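Local atomic coordinates of EvdO1 (Micromonospora carbonacea, PDB entry 4XBZ), a protein that probably acts as an iron- and 2-oxoglutarate-dependent oxygenase in orthosomycin antibiotic biosynthesis, where such enzymes carry out oxidative cyclizations. Residues A[160-168]-A[262-272]. Sequence-based numbering, arbitrary orientation.
Sequences HRDAGLYDN and RPAEVEWQLGP. With NI (nickel (II) ion), chain I.
Leu165 and Tyr166, in the loop that follows strand 157-160, lie beside the C-terminal end of helix 264-270, with the CA of Leu165 6.5 Å from the CA of Pro272. Tyr166 slides its ring between Leu270 and Val266 on one side and Pro272 on the other. Its CG sits beside the backbone N (chi1 -60°), and from there the ring runs out so that Tyr166 OH meets Gly271 O, near the ring plane, in a hydrogen bond of 2.6 Å. One face takes Leu270 CD1, offset toward the rim; over the centre of the opposite face stands the loop's own Gly164 O. Along the ring, Tyr166 CE1 lies 3.5 Å from Leu270 CB, and Val266 CG1 approaches CZ obliquely.

Arg262, at the end of strand 256-263, reaches the loop with an extended chain, its guanidinium turned 78° from the tyrosine ring. Arg262 NH1 donates to Gly164 O (2.9 Å, 164° at the hydrogen) and Arg262 NH2 to Ala163 O (3.1 Å), both carbonyls lying near the guanidinium plane; NH1 also makes a weak bond to Tyr166 OH, while NE forms a salt bridge with Glu260. This ties a strand of the double-stranded beta-helix to the loop that continues the HxD metal motif: His160 NE2 and Asp162 OD1 each bind nickel at 2.4 Å, and His244 completes the protein's facial triad. A phenylalanine in place of Tyr166 would probably leave Gly271 O without its hydroxyl donor and Arg262 NH1 without the weaker of its two acceptors here.

Farther out, Leu165 lays both methyls against Pro272 CB, CD1 tightly at 3.5 Å, and a cis peptide bond precedes that proline. Leu270 and Val266, besides meeting the tyrosine, pack on Asn168 and Gly171, respectively, of the second subunit.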
ATOM      1  N   HIS A 160     -22.708  -3.303  -2.252  1.00 31.95           N
ATOM      2  CA  HIS A 160     -22.219  -3.584  -0.919  1.00 31.14           C
ATOM      3  C   HIS A 160     -20.719  -3.379  -0.841  1.00 29.70           C
ATOM      4  O   HIS A 160     -20.017  -3.414  -1.853  1.00 31.55           O
ATOM      5  CB  HIS A 160     -22.568  -5.024  -0.527  1.00 27.60           C
ATOM      6  CG  HIS A 160     -21.821  -6.049  -1.326  1.00 36.06           C
ATOM      7  ND1 HIS A 160     -22.066  -6.274  -2.664  1.00 34.31           N
ATOM      8  CD2 HIS A 160     -20.811  -6.886  -0.984  1.00 38.16           C
ATOM      9  CE1 HIS A 160     -21.251  -7.216  -3.110  1.00 35.77           C
ATOM     10  NE2 HIS A 160     -20.478  -7.603  -2.109  1.00 37.57           N
ATOM     11  N   ARG A 161     -20.240  -3.155   0.374  1.00 34.20           N
ATOM     12  CA  ARG A 161     -18.838  -3.336   0.707  1.00 31.68           C
ATOM     13  C   ARG A 161     -18.647  -4.758   1.209  1.00 34.02           C
ATOM     14  O   ARG A 161     -19.584  -5.366   1.726  1.00 36.28           O
ATOM     15  CB  ARG A 161     -18.395  -2.345   1.775  1.00 32.70           C
ATOM     16  CG  ARG A 161     -18.057  -0.960   1.276  1.00 30.97           C
ATOM     17  CD  ARG A 161     -17.533  -0.113   2.444  1.00 27.24           C
ATOM     18  NE  ARG A 161     -16.918   1.123   1.974  1.00 28.15           N
ATOM     19  CZ  ARG A 161     -16.706   2.192   2.736  1.00 32.01           C
ATOM     20  NH1 ARG A 161     -17.064   2.182   4.017  1.00 27.41           N
ATOM     21  NH2 ARG A 161     -16.126   3.272   2.218  1.00 28.37           N
ATOM     22  N   ASP A 162     -17.441  -5.289   1.052  1.00 35.33           N
ATOM     23  CA  ASP A 162     -17.095  -6.566   1.660  1.00 37.89           C
ATOM     24  C   ASP A 162     -16.766  -6.324   3.132  1.00 39.70           C
ATOM     25  O   ASP A 162     -16.401  -5.213   3.501  1.00 41.19           O
ATOM     26  CB  ASP A 162     -15.931  -7.223   0.907  1.00 37.60           C
ATOM     27  CG  ASP A 162     -16.319  -7.622  -0.519  1.00 40.69           C
ATOM     28  OD1 ASP A 162     -17.457  -8.098  -0.702  1.00 40.86           O
ATOM     29  OD2 ASP A 162     -15.507  -7.462  -1.454  1.00 40.83           O
ATOM     30  N   ALA A 163     -16.919  -7.338   3.981  1.00 42.33           N
ATOM     31  CA  ALA A 163     -16.736  -7.130   5.420  1.00 44.15           C
ATOM     32  C   ALA A 163     -15.279  -6.897   5.789  1.00 44.87           C
ATOM     33  O   ALA A 163     -14.430  -7.766   5.581  1.00 42.24           O
ATOM     34  CB  ALA A 163     -17.279  -8.304   6.212  1.00 38.78           C
ATOM     35  N   GLY A 164     -14.994  -5.727   6.355  1.00 48.37           N
ATOM     36  CA  GLY A 164     -13.666  -5.455   6.870  1.00 40.93           C
ATOM     37  C   GLY A 164     -13.506  -5.818   8.334  1.00 39.83           C
ATOM     38  O   GLY A 164     -12.408  -6.191   8.763  1.00 37.32           O
ATOM     39  N   LEU A 165     -14.607  -5.705   9.084  1.00 42.71           N
ATOM     40  CA  LEU A 165     -14.631  -5.790  10.553  1.00 44.98           C
ATOM     41  C   LEU A 165     -13.826  -4.645  11.228  1.00 40.73           C
ATOM     42  O   LEU A 165     -13.525  -4.716  12.424  1.00 40.87           O
ATOM     43  CB  LEU A 165     -14.132  -7.191  11.041  1.00 39.14           C
ATOM     44  CG  LEU A 165     -13.916  -7.511  12.545  1.00 39.52           C
ATOM     45  CD1 LEU A 165     -14.508  -8.850  12.987  1.00 41.19           C
ATOM     46  CD2 LEU A 165     -12.424  -7.373  12.995  1.00 35.99           C
ATOM     47  N   TYR A 166     -13.495  -3.563  10.526  1.00 34.40           N
ATOM     48  CA  TYR A 166     -12.665  -2.564  11.234  1.00 35.58           C
ATOM     49  C   TYR A 166     -13.382  -1.258  11.558  1.00 35.23           C
ATOM     50  O   TYR A 166     -14.012  -0.638  10.698  1.00 37.09           O
ATOM     51  CB  TYR A 166     -11.381  -2.249  10.452  1.00 32.33           C
ATOM     52  CG  TYR A 166     -10.505  -3.457  10.229  1.00 34.65           C
ATOM     53  CD1 TYR A 166     -10.320  -4.405  11.239  1.00 32.52           C
ATOM     54  CD2 TYR A 166      -9.886  -3.673   8.999  1.00 26.57           C
ATOM     55  CE1 TYR A 166      -9.531  -5.538  11.026  1.00 30.34           C
ATOM     56  CE2 TYR A 166      -9.092  -4.792   8.779  1.00 25.76           C
ATOM     57  CZ  TYR A 166      -8.921  -5.723   9.790  1.00 31.78           C
ATOM     58  OH  TYR A 166      -8.139  -6.839   9.562  1.00 29.12           O
ATOM     59  N   ASP A 167     -13.284  -0.850  12.818  1.00 33.57           N
ATOM     60  CA  ASP A 167     -13.601   0.518  13.175  1.00 33.31           C
ATOM     61  C   ASP A 167     -12.665   1.428  12.392  1.00 32.92           C
ATOM     62  O   ASP A 167     -11.511   1.073  12.175  1.00 32.41           O
ATOM     63  CB  ASP A 167     -13.438   0.747  14.668  1.00 36.86           C
ATOM     64  CG  ASP A 167     -14.488   0.040  15.482  1.00 39.66           C
ATOM     65  OD1 ASP A 167     -15.629  -0.093  14.991  1.00 41.19           O
ATOM     66  OD2 ASP A 167     -14.164  -0.385  16.612  1.00 42.94           O
ATOM     67  N   ASN A 168     -13.170   2.588  11.974  1.00 31.63           N
ATOM     68  CA  ASN A 168     -12.395   3.556  11.202  1.00 31.10           C
ATOM     69  C   ASN A 168     -11.818   2.905   9.943  1.00 32.81           C
ATOM     70  O   ASN A 168     -10.625   3.041   9.634  1.00 29.06           O
ATOM     71  CB  ASN A 168     -11.275   4.166  12.063  1.00 31.39           C
ATOM     72  CG  ASN A 168     -11.792   4.744  13.374  1.00 29.59           C
ATOM     73  OD1 ASN A 168     -12.547   5.715  13.379  1.00 31.35           O
ATOM     74  ND2 ASN A 168     -11.371   4.155  14.493  1.00 26.48           N
ATOM     75  N   ARG A 262      -4.639  -9.708   3.563  1.00 25.76           N
ATOM     76  CA  ARG A 262      -4.543  -8.608   4.526  1.00 21.06           C
ATOM     77  C   ARG A 262      -3.112  -8.506   5.068  1.00 24.64           C
ATOM     78  O   ARG A 262      -2.341  -9.461   4.980  1.00 25.00           O
ATOM     79  CB  ARG A 262      -5.514  -8.807   5.691  1.00 22.28           C
ATOM     80  CG  ARG A 262      -6.959  -8.881   5.300  1.00 23.61           C
ATOM     81  CD  ARG A 262      -7.897  -9.015   6.510  1.00 22.86           C
ATOM     82  NE  ARG A 262      -9.271  -9.243   6.068  1.00 22.92           N
ATOM     83  CZ  ARG A 262     -10.338  -8.561   6.481  1.00 30.44           C
ATOM     84  NH1 ARG A 262     -10.221  -7.592   7.389  1.00 25.94           N
ATOM     85  NH2 ARG A 262     -11.536  -8.859   5.984  1.00 27.18           N
ATOM     86  N   PRO A 263      -2.745  -7.350   5.638  1.00 24.96           N
ATOM     87  CA  PRO A 263      -1.418  -7.297   6.268  1.00 24.49           C
ATOM     88  C   PRO A 263      -1.386  -8.063   7.588  1.00 21.45           C
ATOM     89  O   PRO A 263      -2.355  -7.995   8.342  1.00 21.35           O
ATOM     90  CB  PRO A 263      -1.193  -5.791   6.489  1.00 25.19           C
ATOM     91  CG  PRO A 263      -2.138  -5.118   5.505  1.00 22.53           C
ATOM     92  CD  PRO A 263      -3.348  -6.010   5.519  1.00 21.38           C
ATOM     93  N   ALA A 264      -0.306  -8.795   7.851  1.00 22.07           N
ATOM     94  CA  ALA A 264      -0.161  -9.515   9.127  1.00 27.54           C
ATOM     95  C   ALA A 264      -0.263  -8.606  10.355  1.00 26.66           C
ATOM     96  O   ALA A 264      -0.900  -8.969  11.350  1.00 27.13           O
ATOM     97  CB  ALA A 264       1.161 -10.282   9.167  1.00 29.99           C
ATOM     98  N   GLU A 265       0.348  -7.426  10.298  1.00 23.51           N
ATOM     99  CA  GLU A 265       0.332  -6.567  11.478  1.00 26.24           C
ATOM    100  C   GLU A 265      -1.072  -6.015  11.730  1.00 26.25           C
ATOM    101  O   GLU A 265      -1.399  -5.646  12.855  1.00 31.21           O
ATOM    102  CB  GLU A 265       1.342  -5.411  11.358  1.00 25.16           C
ATOM    103  CG  GLU A 265       0.933  -4.287  10.408  1.00 25.99           C
ATOM    104  CD  GLU A 265       1.356  -4.545   8.978  1.00 25.47           C
ATOM    105  OE1 GLU A 265       1.741  -5.700   8.660  1.00 24.36           O
ATOM    106  OE2 GLU A 265       1.312  -3.591   8.170  1.00 25.23           O
ATOM    107  N   VAL A 266      -1.895  -5.949  10.693  1.00 24.37           N
ATOM    108  CA  VAL A 266      -3.264  -5.466  10.853  1.00 23.08           C
ATOM    109  C   VAL A 266      -4.113  -6.541  11.520  1.00 25.44           C
ATOM    110  O   VAL A 266      -4.877  -6.247  12.443  1.00 28.08           O
ATOM    111  CB  VAL A 266      -3.895  -5.058   9.498  1.00 28.04           C
ATOM    112  CG1 VAL A 266      -5.433  -4.964   9.596  1.00 24.17           C
ATOM    113  CG2 VAL A 266      -3.257  -3.748   8.967  1.00 24.80           C
ATOM    114  N   GLU A 267      -3.976  -7.782  11.051  1.00 23.68           N
ATOM    115  CA  GLU A 267      -4.667  -8.912  11.678  1.00 27.43           C
ATOM    116  C   GLU A 267      -4.226  -9.063  13.122  1.00 28.06           C
ATOM    117  O   GLU A 267      -5.051  -9.234  14.025  1.00 27.57           O
ATOM    118  CB  GLU A 267      -4.416 -10.221  10.922  1.00 25.57           C
ATOM    119  CG  GLU A 267      -5.421 -10.487   9.785  1.00 25.75           C
ATOM    120  CD  GLU A 267      -6.706 -11.121  10.275  1.00 29.21           C
ATOM    121  OE1 GLU A 267      -6.811 -11.427  11.483  1.00 36.44           O
ATOM    122  OE2 GLU A 267      -7.618 -11.315   9.456  1.00 30.22           O
ATOM    123  N   TRP A 268      -2.918  -8.988  13.328  1.00 26.09           N
ATOM    124  CA  TRP A 268      -2.351  -9.120  14.652  1.00 28.89           C
ATOM    125  C   TRP A 268      -3.023  -8.179  15.642  1.00 26.69           C
ATOM    126  O   TRP A 268      -3.395  -8.618  16.716  1.00 32.74           O
ATOM    127  CB  TRP A 268      -0.841  -8.884  14.596  1.00 34.01           C
ATOM    128  CG  TRP A 268      -0.180  -8.773  15.922  1.00 38.67           C
ATOM    129  CD1 TRP A 268      -0.242  -9.668  16.963  1.00 38.29           C
ATOM    130  CD2 TRP A 268       0.667  -7.705  16.358  1.00 40.37           C
ATOM    131  NE1 TRP A 268       0.514  -9.211  18.019  1.00 40.27           N
ATOM    132  CE2 TRP A 268       1.081  -8.006  17.671  1.00 45.45           C
ATOM    133  CE3 TRP A 268       1.120  -6.516  15.761  1.00 38.70           C
ATOM    134  CZ2 TRP A 268       1.927  -7.156  18.398  1.00 47.02           C
ATOM    135  CZ3 TRP A 268       1.957  -5.678  16.487  1.00 34.31           C
ATOM    136  CH2 TRP A 268       2.349  -6.000  17.785  1.00 34.88           C
ATOM    137  N   GLN A 269      -3.253  -6.923  15.262  1.00 24.70           N
ATOM    138  CA  GLN A 269      -3.770  -5.917  16.205  1.00 28.96           C
ATOM    139  C   GLN A 269      -5.265  -5.665  16.120  1.00 29.56           C
ATOM    140  O   GLN A 269      -5.871  -5.222  17.089  1.00 29.86           O
ATOM    141  CB  GLN A 269      -3.074  -4.552  16.015  1.00 25.93           C
ATOM    142  CG  GLN A 269      -1.640  -4.509  16.441  1.00 26.50           C
ATOM    143  CD  GLN A 269      -1.149  -3.092  16.694  1.00 30.30           C
ATOM    144  OE1 GLN A 269      -1.547  -2.141  16.009  1.00 29.71           O
ATOM    145  NE2 GLN A 269      -0.296  -2.942  17.698  1.00 27.72           N
ATOM    146  N   LEU A 270      -5.860  -5.877  14.957  1.00 29.12           N
ATOM    147  CA  LEU A 270      -7.267  -5.529  14.806  1.00 30.72           C
ATOM    148  C   LEU A 270      -8.151  -6.740  14.521  1.00 25.98           C
ATOM    149  O   LEU A 270      -9.367  -6.609  14.493  1.00 29.56           O
ATOM    150  CB  LEU A 270      -7.441  -4.486  13.694  1.00 30.43           C
ATOM    151  CG  LEU A 270      -6.608  -3.199  13.805  1.00 33.17           C
ATOM    152  CD1 LEU A 270      -6.924  -2.274  12.651  1.00 33.54           C
ATOM    153  CD2 LEU A 270      -6.797  -2.471  15.147  1.00 27.65           C
ATOM    154  N   GLY A 271      -7.544  -7.909  14.335  1.00 28.58           N
ATOM    155  CA  GLY A 271      -8.275  -9.096  13.904  1.00 32.01           C
ATOM    156  C   GLY A 271      -8.564  -9.060  12.407  1.00 33.99           C
ATOM    157  O   GLY A 271      -7.826  -8.405  11.662  1.00 33.67           O
ATOM    158  N   PRO A 272      -9.646  -9.727  11.948  1.00 31.00           N
ATOM    159  CA  PRO A 272     -10.678 -10.452  12.698  1.00 31.13           C
ATOM    160  C   PRO A 272     -10.281 -11.831  13.196  1.00 32.46           C
ATOM    161  O   PRO A 272     -11.034 -12.417  13.966  1.00 35.34           O
ATOM    162  CB  PRO A 272     -11.815 -10.591  11.674  1.00 30.04           C
ATOM    163  CG  PRO A 272     -11.144 -10.555  10.364  1.00 29.64           C
ATOM    164  CD  PRO A 272     -10.000  -9.613  10.516  1.00 30.60           C
TER
HETATM  165 NI    NI I 401     -18.376  -8.574  -2.867  1.00 49.52          NI